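Local coordinates for proline dehydrogenase (Deinococcus radiodurans, PDB 4H6Q), which catalyses the FAD-dependent oxidation of L-proline to delta-1-pyrroline-5-carboxylate, the first step of proline breakdown to glutamate, with a quinone as electron acceptor, at residues A[34-38]-A[259-263]; A[74-78]-A[102-108]; A[151-155]-A[180-184]. All blocks are in the same frame, centred on the assembly; numbering follows the deposited sequence.

Interaction 1. Residues A[34-38]-A[259-263]; sequences ERFVA and LYGIR. With FAD (flavin-adenine dinucleotide), chain C.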
ATOM      1  N   GLU A  34      -4.116   7.955  16.643  1.00 16.47           N
ATOM      2  CA  GLU A  34      -5.142   8.545  15.785  1.00 16.93           C
ATOM      3  C   GLU A  34      -4.577   9.526  14.773  1.00 18.28           C
ATOM      4  O   GLU A  34      -5.218   9.812  13.758  1.00 19.69           O
ATOM      5  CB  GLU A  34      -6.189   9.244  16.609  1.00 21.54           C
ATOM      6  CG  GLU A  34      -7.308   8.364  17.079  1.00 27.50           C
ATOM      7  CD  GLU A  34      -8.363   9.172  17.803  1.00 30.46           C
ATOM      8  OE1 GLU A  34      -7.981   9.932  18.724  1.00 33.01           O
ATOM      9  OE2 GLU A  34      -9.555   9.080  17.436  1.00 33.04           O
ATOM     10  N   ARG A  35      -3.359   9.997  14.978  1.00 18.87           N
ATOM     11  CA  ARG A  35      -2.725  10.722  13.888  1.00 19.88           C
ATOM     12  C   ARG A  35      -2.575   9.881  12.621  1.00 18.70           C
ATOM     13  O   ARG A  35      -2.728  10.393  11.481  1.00 21.20           O
ATOM     14  CB  ARG A  35      -1.353  11.227  14.324  1.00 21.51           C
ATOM     15  CG  ARG A  35      -0.605  11.794  13.138  1.00 24.05           C
ATOM     16  CD  ARG A  35       0.647  12.464  13.587  1.00 25.56           C
ATOM     17  NE  ARG A  35       1.459  12.844  12.438  1.00 26.33           N
ATOM     18  CZ  ARG A  35       2.744  13.180  12.507  1.00 25.92           C
ATOM     19  NH1 ARG A  35       3.362  13.164  13.685  1.00 27.45           N
ATOM     20  NH2 ARG A  35       3.409  13.520  11.397  1.00 25.99           N
ATOM     21  N   PHE A  36      -2.272   8.593  12.824  1.00 15.57           N
ATOM     22  CA  PHE A  36      -1.873   7.678  11.758  1.00 14.11           C
ATOM     23  C   PHE A  36      -2.980   6.699  11.351  1.00 14.45           C
ATOM     24  O   PHE A  36      -2.855   6.039  10.313  1.00 14.70           O
ATOM     25  CB  PHE A  36      -0.664   6.869  12.221  1.00 14.58           C
ATOM     26  CG  PHE A  36       0.506   7.708  12.565  1.00 14.59           C
ATOM     27  CD1 PHE A  36       1.319   8.260  11.567  1.00 14.86           C
ATOM     28  CD2 PHE A  36       0.867   7.874  13.901  1.00 17.47           C
ATOM     29  CE1 PHE A  36       2.441   9.034  11.911  1.00 15.65           C
ATOM     30  CE2 PHE A  36       1.989   8.629  14.232  1.00 18.06           C
ATOM     31  CZ  PHE A  36       2.775   9.209  13.227  1.00 16.80           C
ATOM     32  N   VAL A  37      -4.008   6.532  12.194  1.00 13.85           N
ATOM     33  CA  VAL A  37      -5.012   5.461  12.013  1.00 12.85           C
ATOM     34  C   VAL A  37      -6.360   6.125  12.018  1.00 13.12           C
ATOM     35  O   VAL A  37      -6.630   6.922  12.931  1.00 15.16           O
ATOM     36  CB  VAL A  37      -4.902   4.417  13.171  1.00 14.45           C
ATOM     37  CG1 VAL A  37      -5.994   3.357  13.079  1.00 14.20           C
ATOM     38  CG2 VAL A  37      -3.461   3.802  13.209  1.00 15.55           C
ATOM     39  N   ALA A  38      -7.215   5.853  11.012  1.00 14.81           N
ATOM     40  CA  ALA A  38      -8.463   6.606  10.921  1.00 17.52           C
ATOM     41  C   ALA A  38      -9.411   6.382  12.133  1.00 19.97           C
ATOM     42  O   ALA A  38     -10.133   7.310  12.564  1.00 22.06           O
ATOM     43  CB  ALA A  38      -9.153   6.384   9.559  1.00 20.14           C
ATOM     44  N   LEU A 259       1.232   8.274   3.573  1.00  9.57           N
ATOM     45  CA  LEU A 259       0.487   7.671   4.667  1.00  9.82           C
ATOM     46  C   LEU A 259      -0.415   8.708   5.336  1.00 10.77           C
ATOM     47  O   LEU A 259      -0.010   9.886   5.492  1.00 10.97           O
ATOM     48  CB  LEU A 259       1.420   7.011   5.699  1.00 10.13           C
ATOM     49  CG  LEU A 259       2.395   5.930   5.159  1.00 10.17           C
ATOM     50  CD1 LEU A 259       3.265   5.376   6.338  1.00 11.93           C
ATOM     51  CD2 LEU A 259       1.633   4.813   4.504  1.00 10.92           C
ATOM     52  N   TYR A 260      -1.586   8.257   5.765  1.00 10.52           N
ATOM     53  CA  TYR A 260      -2.505   9.131   6.521  1.00 10.94           C
ATOM     54  C   TYR A 260      -1.754   9.849   7.637  1.00 12.04           C
ATOM     55  O   TYR A 260      -1.032   9.199   8.443  1.00 12.26           O
ATOM     56  CB  TYR A 260      -3.623   8.257   7.078  1.00 11.08           C
ATOM     57  CG  TYR A 260      -4.709   8.968   7.853  1.00 12.90           C
ATOM     58  CD1 TYR A 260      -5.617   9.868   7.263  1.00 16.02           C
ATOM     59  CD2 TYR A 260      -4.863   8.708   9.215  1.00 15.37           C
ATOM     60  CE1 TYR A 260      -6.684  10.437   8.042  1.00 17.22           C
ATOM     61  CE2 TYR A 260      -5.835   9.282   9.960  1.00 19.73           C
ATOM     62  CZ  TYR A 260      -6.721  10.127   9.401  1.00 20.01           C
ATOM     63  OH  TYR A 260      -7.663  10.661  10.269  1.00 24.50           O
ATOM     64  N   GLY A 261      -1.907  11.180   7.717  1.00 12.13           N
ATOM     65  CA  GLY A 261      -1.326  11.943   8.812  1.00 13.15           C
ATOM     66  C   GLY A 261       0.068  12.458   8.596  1.00 13.91           C
ATOM     67  O   GLY A 261       0.577  13.178   9.464  1.00 15.46           O
ATOM     68  N   ILE A 262       0.720  12.078   7.495  1.00 11.71           N
ATOM     69  CA  ILE A 262       2.124  12.452   7.290  1.00 11.23           C
ATOM     70  C   ILE A 262       2.248  13.401   6.107  1.00 12.13           C
ATOM     71  O   ILE A 262       1.830  13.084   4.968  1.00 12.66           O
ATOM     72  CB  ILE A 262       3.051  11.208   7.118  1.00 11.99           C
ATOM     73  CG1 ILE A 262       2.877  10.217   8.278  1.00 13.28           C
ATOM     74  CG2 ILE A 262       4.539  11.657   6.972  1.00 12.94           C
ATOM     75  CD1 ILE A 262       3.797   8.971   8.260  1.00 13.72           C
ATOM     76  N   ARG A 263       2.743  14.606   6.385  1.00 14.05           N
ATOM     77  CA  ARG A 263       2.862  15.675   5.363  1.00 15.00           C
ATOM     78  C   ARG A 263       1.546  15.989   4.678  1.00 15.15           C
ATOM     79  O   ARG A 263       1.455  16.044   3.442  1.00 13.84           O
ATOM     80  CB  ARG A 263       3.989  15.400   4.338  1.00 14.33           C
ATOM     81  CG  ARG A 263       5.435  15.357   4.965  1.00 15.17           C
ATOM     82  CD  ARG A 263       5.827  16.609   5.752  1.00 15.72           C
ATOM     83  NE  ARG A 263       5.659  17.865   5.014  1.00 18.58           N
ATOM     84  CZ  ARG A 263       6.599  18.424   4.243  1.00 19.97           C
ATOM     85  NH1 ARG A 263       7.774  17.812   4.080  1.00 21.38           N
ATOM     86  NH2 ARG A 263       6.382  19.611   3.659  1.00 22.52           N
TER
HETATM   87  PA  FAD C2001      11.981   8.906   4.897  0.55 14.40           P
HETATM   88  O1A FAD C2001      13.340   9.155   4.236  0.55 15.96           O
HETATM   89  O2A FAD C2001      11.899   7.865   5.936  0.55 18.64           O
HETATM   90  O5B FAD C2001      11.341  10.124   5.499  0.55 12.22           O
HETATM   91  C5B FAD C2001      11.207  11.308   4.729  0.55 12.38           C
HETATM   92  C4B FAD C2001      10.545  12.439   5.489  0.55 11.53           C
HETATM   93  O4B FAD C2001       9.165  12.158   5.548  0.55 10.79           O
HETATM   94  C3B FAD C2001      10.958  12.548   6.912  0.55 13.61           C
HETATM   95  O3B FAD C2001      12.172  13.249   7.126  0.55 16.46           O
HETATM   96  C2B FAD C2001       9.769  13.211   7.497  0.55 11.61           C
HETATM   97  O2B FAD C2001       9.688  14.572   7.137  0.55 15.55           O
HETATM   98  C1B FAD C2001       8.664  12.469   6.815  0.55 10.69           C
HETATM   99  N9A FAD C2001       8.267  11.237   7.497  0.55  9.62           N
HETATM  100  C8A FAD C2001       8.323   9.944   6.978  0.55 10.01           C
HETATM  101  N7A FAD C2001       7.877   9.043   7.853  0.55  9.02           N
HETATM  102  C5A FAD C2001       7.475   9.750   8.983  0.55  7.85           C
HETATM  103  C6A FAD C2001       6.946   9.381  10.206  0.55  9.64           C
HETATM  104  N6A FAD C2001       6.663   8.017  10.517  0.55 10.71           N
HETATM  105  N1A FAD C2001       6.686  10.347  11.101  0.55 10.89           N
HETATM  106  C2A FAD C2001       6.924  11.649  10.843  0.55 12.06           C
HETATM  107  N3A FAD C2001       7.444  12.065   9.678  0.55 10.34           N
HETATM  108  C4A FAD C2001       7.703  11.139   8.761  0.55  9.21           C
HETATM  109  N1  FAD C2001       7.053  -0.077   2.659  0.55  8.53           N
HETATM  110  C2  FAD C2001       7.000  -1.431   2.541  0.55  8.69           C
HETATM  111  O2  FAD C2001       8.072  -2.099   2.894  0.55  7.61           O
HETATM  112  N3  FAD C2001       5.903  -2.093   2.060  0.55  9.52           N
HETATM  113  C4  FAD C2001       4.761  -1.404   1.668  0.55  9.88           C
HETATM  114  O4  FAD C2001       3.683  -2.075   1.214  0.55 10.22           O
HETATM  115  C4X FAD C2001       4.763   0.056   1.781  0.55  9.57           C
HETATM  116  N5  FAD C2001       3.666   0.790   1.409  0.55  8.53           N
HETATM  117  C5X FAD C2001       3.756   2.161   1.507  0.55  6.88           C
HETATM  118  C6  FAD C2001       2.655   2.943   1.123  0.55  6.56           C
HETATM  119  C7  FAD C2001       2.734   4.357   1.187  0.55  7.52           C
HETATM  120  C7M FAD C2001       1.538   5.210   0.769  0.55  9.74           C
HETATM  121  C8  FAD C2001       3.934   4.957   1.642  0.55  6.68           C
HETATM  122  C8M FAD C2001       4.063   6.455   1.718  0.55  6.42           C
HETATM  123  C9  FAD C2001       5.015   4.165   2.056  0.55  7.04           C
HETATM  124  C9A FAD C2001       4.938   2.788   1.972  0.55  8.79           C
HETATM  125  N10 FAD C2001       6.055   2.023   2.362  0.55 11.44           N
HETATM  126  C10 FAD C2001       5.968   0.655   2.278  0.55  9.36           C
HETATM  127  C1' FAD C2001       7.300   2.630   2.804  0.55 13.33           C
HETATM  128  C2' FAD C2001       7.538   2.709   4.280  0.55 16.62           C
HETATM  129  O2' FAD C2001       6.257   2.853   4.879  0.55 17.79           O
HETATM  130  C3' FAD C2001       8.617   3.819   4.247  0.55 19.73           C
HETATM  131  O3' FAD C2001       9.939   3.373   4.308  0.55 17.45           O
HETATM  132  C4' FAD C2001       8.434   4.983   5.140  0.55 21.36           C
HETATM  133  O4' FAD C2001       7.213   5.523   4.776  0.55 21.81           O
HETATM  134  C5' FAD C2001       9.573   5.962   4.898  0.55 18.59           C
HETATM  135  O5' FAD C2001       9.032   7.218   4.628  0.55 13.44           O
HETATM  136  P   FAD C2001       9.514   8.116   3.405  0.55 10.42           P
HETATM  137  O1P FAD C2001       9.627   7.470   1.991  0.55  9.51           O
HETATM  138  O2P FAD C2001       8.694   9.418   3.613  0.55 13.71           O
HETATM  139  O3P FAD C2001      10.998   8.640   3.766  0.55 13.05           O
HETATM  140  O   HOH W   1      -7.877   9.566  13.127  1.00 25.70           O
HETATM  141  O   HOH W   2      -0.670   6.446   8.700  1.00 14.00           O
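Start at E34, whose side chain leaves the contact but whose carbonyl O takes a hydrogen bond from water 1 at 2.7 Å; this water is hydrogen-bonded to Y260 OH at 3.1 Å. The extended R35 side chain reaches G261: R35 NE donates to G261 O at 3.1 Å, with a weak second bond from R35 NH2 to G261 O at 3.4 Å, and R35 NH2 passes 4.4 Å from I262 CA. R35 O lies 3.4 Å from G261 CA in a CA-H...O contact. A beta carbon on G261 would run into R35 O, and at phi/psi 90/-7 would also be jammed against the carbonyl O of Y260. G261 is the third residue of a type II turn from L259 to I262, closed by I262 N to L259 O at 3.1 Å.

This turn leaves the C-terminal end of barrel strand 254-259, the end where a beta8-alpha8 barrel keeps its active site. L259 belongs to the pocket of the bound tetrahydrofuroic acid, and L259 CD2 sits 3.5 Å from flavin atom C7 of FAD. F36 is nearest in register to G261. F36 CE1 packs on I262 CG1 at 3.8 Å, while I262 CG2 touches the adenine at FAD C4A, 3.7 Å away; F36 also leans on R294. The Y260 ring lies against the backbone of 34-38, Y260 CD2 3.5 Å from both R35 O and F36 C. Water 2 bridges the backbones, donating to F36 O at 2.7 Å and Y260 O at 2.8 Å. V37 turns away onto L64 and W287; the A38 backbone hydrogen-bonds to P282.

Interaction 2. Residues A[74-78]-A[102-108]; sequences CTEFA and SSVGQGK
Build 74-78 as regular helix, A78 N hydrogen-bonded to C74 O at 3.1 Å, with loop 102-108 against it and C74 CA and V104 CA, the nearest pair, 4.2 Å apart. S102, S103 and V104 run at phi/psi -67/-14, -83/-14 and -126/17. C74 CA makes a CA-H...O contact with S103 O at 3.5 Å. C74, chi1 m (-75°), points into the loop: SG stops 3.4 Å from G105 N and 4.1 Å from K108 CE. K108 runs m, t, t, m, its NZ hydrogen-bonded to D69 O. F77, chi1 t and chi2 102°, offers a ring face to S103 CB, 3.7 Å from the centroid, a CH-pi contact. S103 is p, its OG hydrogen-bonded to K100 O. V104 is m; its CG1 lies 3.8 Å from both F77 CD2 and A78 CB. G105 (109/10) opens a type II turn, K108 N to G105 O 3.0 Å. The loop leaving beta-alpha-beta unit 58-63, 71-90, 96-99 folds back on the first turns of its helix, with N119 and R122 of helix 115-129 touching A78.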
ATOM      1  N   CYS A  74      -7.342 -16.014   9.215  1.00 13.86           N
ATOM      2  CA  CYS A  74      -6.910 -15.453   7.928  1.00 12.97           C
ATOM      3  C   CYS A  74      -8.125 -15.298   7.007  1.00 12.18           C
ATOM      4  O   CYS A  74      -8.210 -14.329   6.241  1.00 11.66           O
ATOM      5  CB  CYS A  74      -5.902 -16.391   7.230  1.00 13.29           C
ATOM      6  SG  CYS A  74      -4.241 -16.344   7.971  1.00 15.81           S
ATOM      7  N   THR A  75      -9.019 -16.281   7.015  1.00 12.53           N
ATOM      8  CA  THR A  75     -10.177 -16.251   6.127  1.00 12.06           C
ATOM      9  C   THR A  75     -11.216 -15.267   6.647  1.00 12.02           C
ATOM     10  O   THR A  75     -11.837 -14.529   5.854  1.00 11.84           O
ATOM     11  CB  THR A  75     -10.719 -17.691   5.903  1.00 13.07           C
ATOM     12  OG1 THR A  75      -9.610 -18.495   5.433  1.00 13.47           O
ATOM     13  CG2 THR A  75     -11.842 -17.732   4.866  1.00 14.42           C
ATOM     14  N   GLU A  76     -11.406 -15.222   7.955  1.00 12.20           N
ATOM     15  CA  GLU A  76     -12.231 -14.160   8.557  1.00 13.43           C
ATOM     16  C   GLU A  76     -11.717 -12.774   8.193  1.00 11.39           C
ATOM     17  O   GLU A  76     -12.503 -11.841   7.910  1.00 12.57           O
ATOM     18  CB  GLU A  76     -12.281 -14.336  10.094  1.00 14.33           C
ATOM     19  CG  GLU A  76     -13.137 -13.286  10.808  1.00 15.72           C
ATOM     20  CD  GLU A  76     -13.100 -13.437  12.312  1.00 20.31           C
ATOM     21  OE1 GLU A  76     -12.564 -14.437  12.833  1.00 23.33           O
ATOM     22  OE2 GLU A  76     -13.609 -12.542  13.018  1.00 23.53           O
ATOM     23  N   PHE A  77     -10.398 -12.596   8.197  1.00 11.70           N
ATOM     24  CA  PHE A  77      -9.790 -11.298   7.884  1.00 11.09           C
ATOM     25  C   PHE A  77     -10.161 -10.963   6.426  1.00 11.13           C
ATOM     26  O   PHE A  77     -10.618  -9.848   6.140  1.00 10.87           O
ATOM     27  CB  PHE A  77      -8.265 -11.347   8.058  1.00 11.95           C
ATOM     28  CG  PHE A  77      -7.625 -10.009   7.948  1.00 12.19           C
ATOM     29  CD1 PHE A  77      -7.220  -9.311   9.087  1.00 15.26           C
ATOM     30  CD2 PHE A  77      -7.411  -9.425   6.679  1.00 13.48           C
ATOM     31  CE1 PHE A  77      -6.615  -8.042   8.989  1.00 15.56           C
ATOM     32  CE2 PHE A  77      -6.822  -8.155   6.577  1.00 15.93           C
ATOM     33  CZ  PHE A  77      -6.406  -7.478   7.738  1.00 16.52           C
ATOM     34  N   ALA A  78      -9.978 -11.923   5.506  1.00 11.13           N
ATOM     35  CA  ALA A  78     -10.392 -11.692   4.110  1.00 10.41           C
ATOM     36  C   ALA A  78     -11.880 -11.323   3.988  1.00 11.21           C
ATOM     37  O   ALA A  78     -12.254 -10.425   3.190  1.00 10.76           O
ATOM     38  CB  ALA A  78     -10.067 -12.897   3.289  1.00 11.49           C
ATOM     39  N   SER A 102       0.126 -11.847   4.207  1.00 11.49           N
ATOM     40  CA  SER A 102       0.257 -12.560   5.480  1.00 13.05           C
ATOM     41  C   SER A 102      -0.979 -12.407   6.376  1.00 12.93           C
ATOM     42  O   SER A 102      -1.134 -13.165   7.345  1.00 14.99           O
ATOM     43  CB  SER A 102       1.474 -12.054   6.254  1.00 13.66           C
ATOM     44  OG  SER A 102       1.178 -10.818   6.882  1.00 13.70           O
ATOM     45  N   SER A 103      -1.879 -11.468   6.078  1.00 11.74           N
ATOM     46  CA  SER A 103      -3.132 -11.362   6.827  1.00 12.28           C
ATOM     47  C   SER A 103      -4.188 -12.312   6.330  1.00 12.32           C
ATOM     48  O   SER A 103      -5.169 -12.568   7.048  1.00 12.88           O
ATOM     49  CB  SER A 103      -3.710  -9.959   6.824  1.00 12.99           C
ATOM     50  OG  SER A 103      -4.182  -9.580   5.539  1.00 12.20           O
ATOM     51  N   VAL A 104      -3.988 -12.906   5.134  1.00 11.15           N
ATOM     52  CA  VAL A 104      -5.044 -13.735   4.558  1.00 11.84           C
ATOM     53  C   VAL A 104      -4.567 -15.137   4.186  1.00 12.50           C
ATOM     54  O   VAL A 104      -5.238 -15.869   3.455  1.00 14.44           O
ATOM     55  CB  VAL A 104      -5.738 -13.019   3.377  1.00 12.09           C
ATOM     56  CG1 VAL A 104      -6.493 -11.813   3.898  1.00 12.34           C
ATOM     57  CG2 VAL A 104      -4.764 -12.638   2.254  1.00 11.87           C
ATOM     58  N   GLY A 105      -3.406 -15.528   4.738  1.00 13.13           N
ATOM     59  CA  GLY A 105      -3.007 -16.922   4.694  1.00 14.50           C
ATOM     60  C   GLY A 105      -1.863 -17.329   3.803  1.00 14.55           C
ATOM     61  O   GLY A 105      -1.643 -18.523   3.621  1.00 15.85           O
ATOM     62  N   GLN A 106      -1.128 -16.364   3.241  1.00 13.10           N
ATOM     63  CA  GLN A 106       0.019 -16.687   2.419  1.00 14.74           C
ATOM     64  C   GLN A 106       0.989 -17.629   3.095  1.00 17.15           C
ATOM     65  O   GLN A 106       1.442 -17.359   4.188  1.00 21.53           O
ATOM     66  CB  GLN A 106       0.737 -15.387   2.048  1.00 13.71           C
ATOM     67  CG  GLN A 106       1.891 -15.597   1.044  1.00 15.09           C
ATOM     68  CD  GLN A 106       2.625 -14.323   0.795  1.00 14.06           C
ATOM     69  OE1 GLN A 106       3.239 -13.747   1.716  1.00 15.73           O
ATOM     70  NE2 GLN A 106       2.564 -13.825  -0.432  1.00 13.81           N
ATOM     71  N   GLY A 107       1.298 -18.734   2.427  1.00 18.75           N
ATOM     72  CA  GLY A 107       2.228 -19.705   2.970  1.00 21.02           C
ATOM     73  C   GLY A 107       1.513 -20.865   3.615  1.00 22.99           C
ATOM     74  O   GLY A 107       2.199 -21.847   3.971  1.00 25.83           O
ATOM     75  N   LYS A 108       0.204 -20.824   3.792  1.00 20.67           N
ATOM     76  CA  LYS A 108      -0.540 -21.936   4.361  1.00 20.98           C
ATOM     77  C   LYS A 108      -1.306 -22.649   3.254  1.00 22.01           C
ATOM     78  O   LYS A 108      -1.857 -22.033   2.364  1.00 22.59           O
ATOM     79  CB  LYS A 108      -1.546 -21.412   5.398  1.00 21.73           C
ATOM     80  CG  LYS A 108      -0.896 -20.585   6.509  1.00 25.12           C
ATOM     81  CD  LYS A 108      -1.924 -19.978   7.448  1.00 26.65           C
ATOM     82  CE  LYS A 108      -1.241 -19.125   8.502  1.00 28.86           C
ATOM     83  NZ  LYS A 108      -0.341 -19.921   9.399  1.00 29.05           N
TER

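Interaction 3. Residues A[151-155]-A[180-184]; sequences FRTLV and SLDDL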
ATOM      1  N   PHE A 151       1.393 -12.411  -7.519  1.00 12.05           N
ATOM      2  CA  PHE A 151       1.025 -11.226  -8.315  1.00 11.81           C
ATOM      3  C   PHE A 151       0.903 -11.557  -9.802  1.00 11.49           C
ATOM      4  O   PHE A 151      -0.116 -11.223 -10.445  1.00 12.06           O
ATOM      5  CB  PHE A 151       2.021 -10.096  -8.097  1.00 11.87           C
ATOM      6  CG  PHE A 151       1.749  -8.908  -8.954  1.00 11.06           C
ATOM      7  CD1 PHE A 151       0.570  -8.154  -8.787  1.00 11.53           C
ATOM      8  CD2 PHE A 151       2.670  -8.516  -9.913  1.00 11.35           C
ATOM      9  CE1 PHE A 151       0.315  -7.062  -9.605  1.00 11.68           C
ATOM     10  CE2 PHE A 151       2.410  -7.400 -10.731  1.00 12.40           C
ATOM     11  CZ  PHE A 151       1.237  -6.653 -10.564  1.00 11.59           C
ATOM     12  N   ARG A 152       1.894 -12.249 -10.363  1.00 12.16           N
ATOM     13  CA  ARG A 152       1.838 -12.606 -11.786  1.00 13.11           C
ATOM     14  C   ARG A 152       0.626 -13.497 -12.065  1.00 13.50           C
ATOM     15  O   ARG A 152      -0.111 -13.267 -13.043  1.00 14.74           O
ATOM     16  CB  ARG A 152       3.151 -13.294 -12.186  1.00 13.76           C
ATOM     17  CG  ARG A 152       3.160 -13.820 -13.607  1.00 14.32           C
ATOM     18  CD  ARG A 152       4.545 -14.347 -14.024  1.00 15.01           C
ATOM     19  NE  ARG A 152       5.516 -13.265 -14.190  1.00 15.38           N
ATOM     20  CZ  ARG A 152       5.652 -12.523 -15.291  1.00 15.39           C
ATOM     21  NH1 ARG A 152       4.870 -12.738 -16.359  1.00 16.23           N
ATOM     22  NH2 ARG A 152       6.583 -11.554 -15.350  1.00 16.00           N
ATOM     23  N   THR A 153       0.378 -14.495 -11.204  1.00 14.08           N
ATOM     24  CA  THR A 153      -0.820 -15.323 -11.365  1.00 14.60           C
ATOM     25  C   THR A 153      -2.119 -14.470 -11.363  1.00 14.21           C
ATOM     26  O   THR A 153      -3.008 -14.647 -12.206  1.00 14.41           O
ATOM     27  CB  THR A 153      -0.883 -16.380 -10.256  1.00 14.61           C
ATOM     28  OG1 THR A 153       0.250 -17.234 -10.390  1.00 16.32           O
ATOM     29  CG2 THR A 153      -2.182 -17.204 -10.298  1.00 16.75           C
ATOM     30  N   LEU A 154      -2.217 -13.550 -10.412  1.00 12.77           N
ATOM     31  CA  LEU A 154      -3.426 -12.779 -10.221  1.00 12.80           C
ATOM     32  C   LEU A 154      -3.633 -11.774 -11.350  1.00 12.36           C
ATOM     33  O   LEU A 154      -4.792 -11.523 -11.755  1.00 13.36           O
ATOM     34  CB  LEU A 154      -3.441 -12.074  -8.855  1.00 12.46           C
ATOM     35  CG  LEU A 154      -3.562 -13.081  -7.704  1.00 12.13           C
ATOM     36  CD1 LEU A 154      -3.100 -12.442  -6.391  1.00 12.41           C
ATOM     37  CD2 LEU A 154      -5.006 -13.647  -7.593  1.00 13.61           C
ATOM     38  N   VAL A 155      -2.561 -11.182 -11.866  1.00 12.45           N
ATOM     39  CA  VAL A 155      -2.690 -10.320 -13.055  1.00 12.97           C
ATOM     40  C   VAL A 155      -3.274 -11.127 -14.224  1.00 13.80           C
ATOM     41  O   VAL A 155      -4.174 -10.655 -14.955  1.00 15.02           O
ATOM     42  CB  VAL A 155      -1.332  -9.692 -13.465  1.00 14.13           C
ATOM     43  CG1 VAL A 155      -1.393  -9.056 -14.884  1.00 15.84           C
ATOM     44  CG2 VAL A 155      -0.915  -8.652 -12.455  1.00 13.51           C
ATOM     45  N   SER A 180      11.637  -7.701 -14.544  1.00 15.84           N
ATOM     46  CA  SER A 180      11.068  -9.021 -14.820  1.00 16.34           C
ATOM     47  C   SER A 180       9.560  -8.972 -14.985  1.00 16.44           C
ATOM     48  O   SER A 180       8.957  -9.863 -15.590  1.00 16.51           O
ATOM     49  CB  SER A 180      11.426 -10.025 -13.712  1.00 16.29           C
ATOM     50  OG  SER A 180      10.577  -9.825 -12.557  1.00 19.42           O
ATOM     51  N   LEU A 181       8.943  -7.901 -14.494  1.00 14.89           N
ATOM     52  CA  LEU A 181       7.495  -7.768 -14.492  1.00 15.17           C
ATOM     53  C   LEU A 181       6.963  -6.966 -15.683  1.00 14.86           C
ATOM     54  O   LEU A 181       5.729  -6.838 -15.837  1.00 15.07           O
ATOM     55  CB  LEU A 181       7.005  -7.129 -13.173  1.00 14.95           C
ATOM     56  CG  LEU A 181       7.211  -8.015 -11.929  1.00 14.42           C
ATOM     57  CD1 LEU A 181       7.025  -7.164 -10.693  1.00 15.73           C
ATOM     58  CD2 LEU A 181       6.237  -9.188 -11.926  1.00 16.11           C
ATOM     59  N   ASP A 182       7.855  -6.426 -16.525  1.00 15.30           N
ATOM     60  CA  ASP A 182       7.411  -5.472 -17.552  1.00 16.42           C
ATOM     61  C   ASP A 182       6.391  -6.027 -18.547  1.00 16.98           C
ATOM     62  O   ASP A 182       5.572  -5.267 -19.084  1.00 18.13           O
ATOM     63  CB  ASP A 182       8.585  -4.865 -18.335  1.00 17.75           C
ATOM     64  CG  ASP A 182       9.161  -3.604 -17.685  1.00 18.25           C
ATOM     65  OD1 ASP A 182       8.444  -2.904 -16.960  1.00 17.83           O
ATOM     66  OD2 ASP A 182      10.343  -3.266 -17.945  1.00 20.69           O
ATOM     67  N   ASP A 183       6.411  -7.333 -18.789  1.00 16.78           N
ATOM     68  CA  ASP A 183       5.470  -7.932 -19.739  1.00 17.22           C
ATOM     69  C   ASP A 183       4.032  -7.842 -19.243  1.00 16.59           C
ATOM     70  O   ASP A 183       3.080  -7.901 -20.040  1.00 20.19           O
ATOM     71  CB  ASP A 183       5.825  -9.410 -20.020  1.00 17.88           C
ATOM     72  CG  ASP A 183       5.862 -10.234 -18.739  1.00 18.50           C
ATOM     73  OD1 ASP A 183       6.701  -9.950 -17.845  1.00 18.38           O
ATOM     74  OD2 ASP A 183       5.036 -11.149 -18.601  1.00 19.40           O
ATOM     75  N   LEU A 184       3.866  -7.665 -17.934  1.00 16.09           N
ATOM     76  CA  LEU A 184       2.543  -7.566 -17.361  1.00 14.35           C
ATOM     77  C   LEU A 184       1.991  -6.130 -17.408  1.00 15.00           C
ATOM     78  O   LEU A 184       0.829  -5.908 -17.033  1.00 15.43           O
ATOM     79  CB  LEU A 184       2.581  -7.991 -15.855  1.00 14.54           C
ATOM     80  CG  LEU A 184       2.995  -9.455 -15.650  1.00 15.33           C
ATOM     81  CD1 LEU A 184       3.094  -9.699 -14.144  1.00 16.96           C
ATOM     82  CD2 LEU A 184       2.038 -10.449 -16.257  1.00 17.34           C
TER
HETATM   83  O   HOH W   3       8.415 -11.701 -12.828  1.00 22.08           O
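Helix 144-158 meets the turn leading from the next outer helix, 174-180, into strand 188-191 of the beta8-alpha8 barrel. The turn includes a short 3-10 stretch, 182-184, and L184 N is hydrogen-bonded back to L181 O at 2.9 Å.

Apolar contacts come from the helix residues that face the turn. L184 bridges F151 and V155, one turn apart on the helix, its CD1 4.2 Å from F151 CE2 and its CD2 3.9 Å from V155 CG1. L181 CD2 lies 4.2 Å from F151 CD2, at the edge of the ring, and both L181 and F151 also touch P186. Further in, F151 reaches L136 and T165 of the barrel strands.

The charged contact lies toward the more exposed side. R152 and D183 form a two-pronged salt bridge, R152 NH1 to D183 OD2 at 2.8 Å and R152 NH2 to D183 OD1 at 3.0 Å, both nearly linear. L184 CG lies over one face of the guanidinium, so the same leucine serves the apolar and the charged parts.

Solvent supplies the last link: water 3 accepts from R152 NH2 at 3.1 Å and donates to S180 OG at 2.9 Å, a hydroxyl also hydrogen-bonded to D177 O.

In the fold
Interactions 1 and 3 fall on opposite sides of the chain's centre, 31 Å between centres. Interactions 1 and 2, 25 Å apart between centres, share a link to the active site: L259 of the first and K100, just before the loop of the second, belong to the same ligand pocket. In interaction 2 the S102 side chain is about 9 Å from the bound tetrahydrofuroic acid and the S103 side chain about 8 Å from that of D137, the probable active-site residue. Interaction 3 is more remote, the F151 side chain about 12 Å from FAD. Interactions 2 and 3 come within about 7 Å at their nearest atoms, and Q106 hydrogen-bonds to T147 and Q150 on the helix that carries 151-155. The residues joined by interaction 1 bracket both others in sequence.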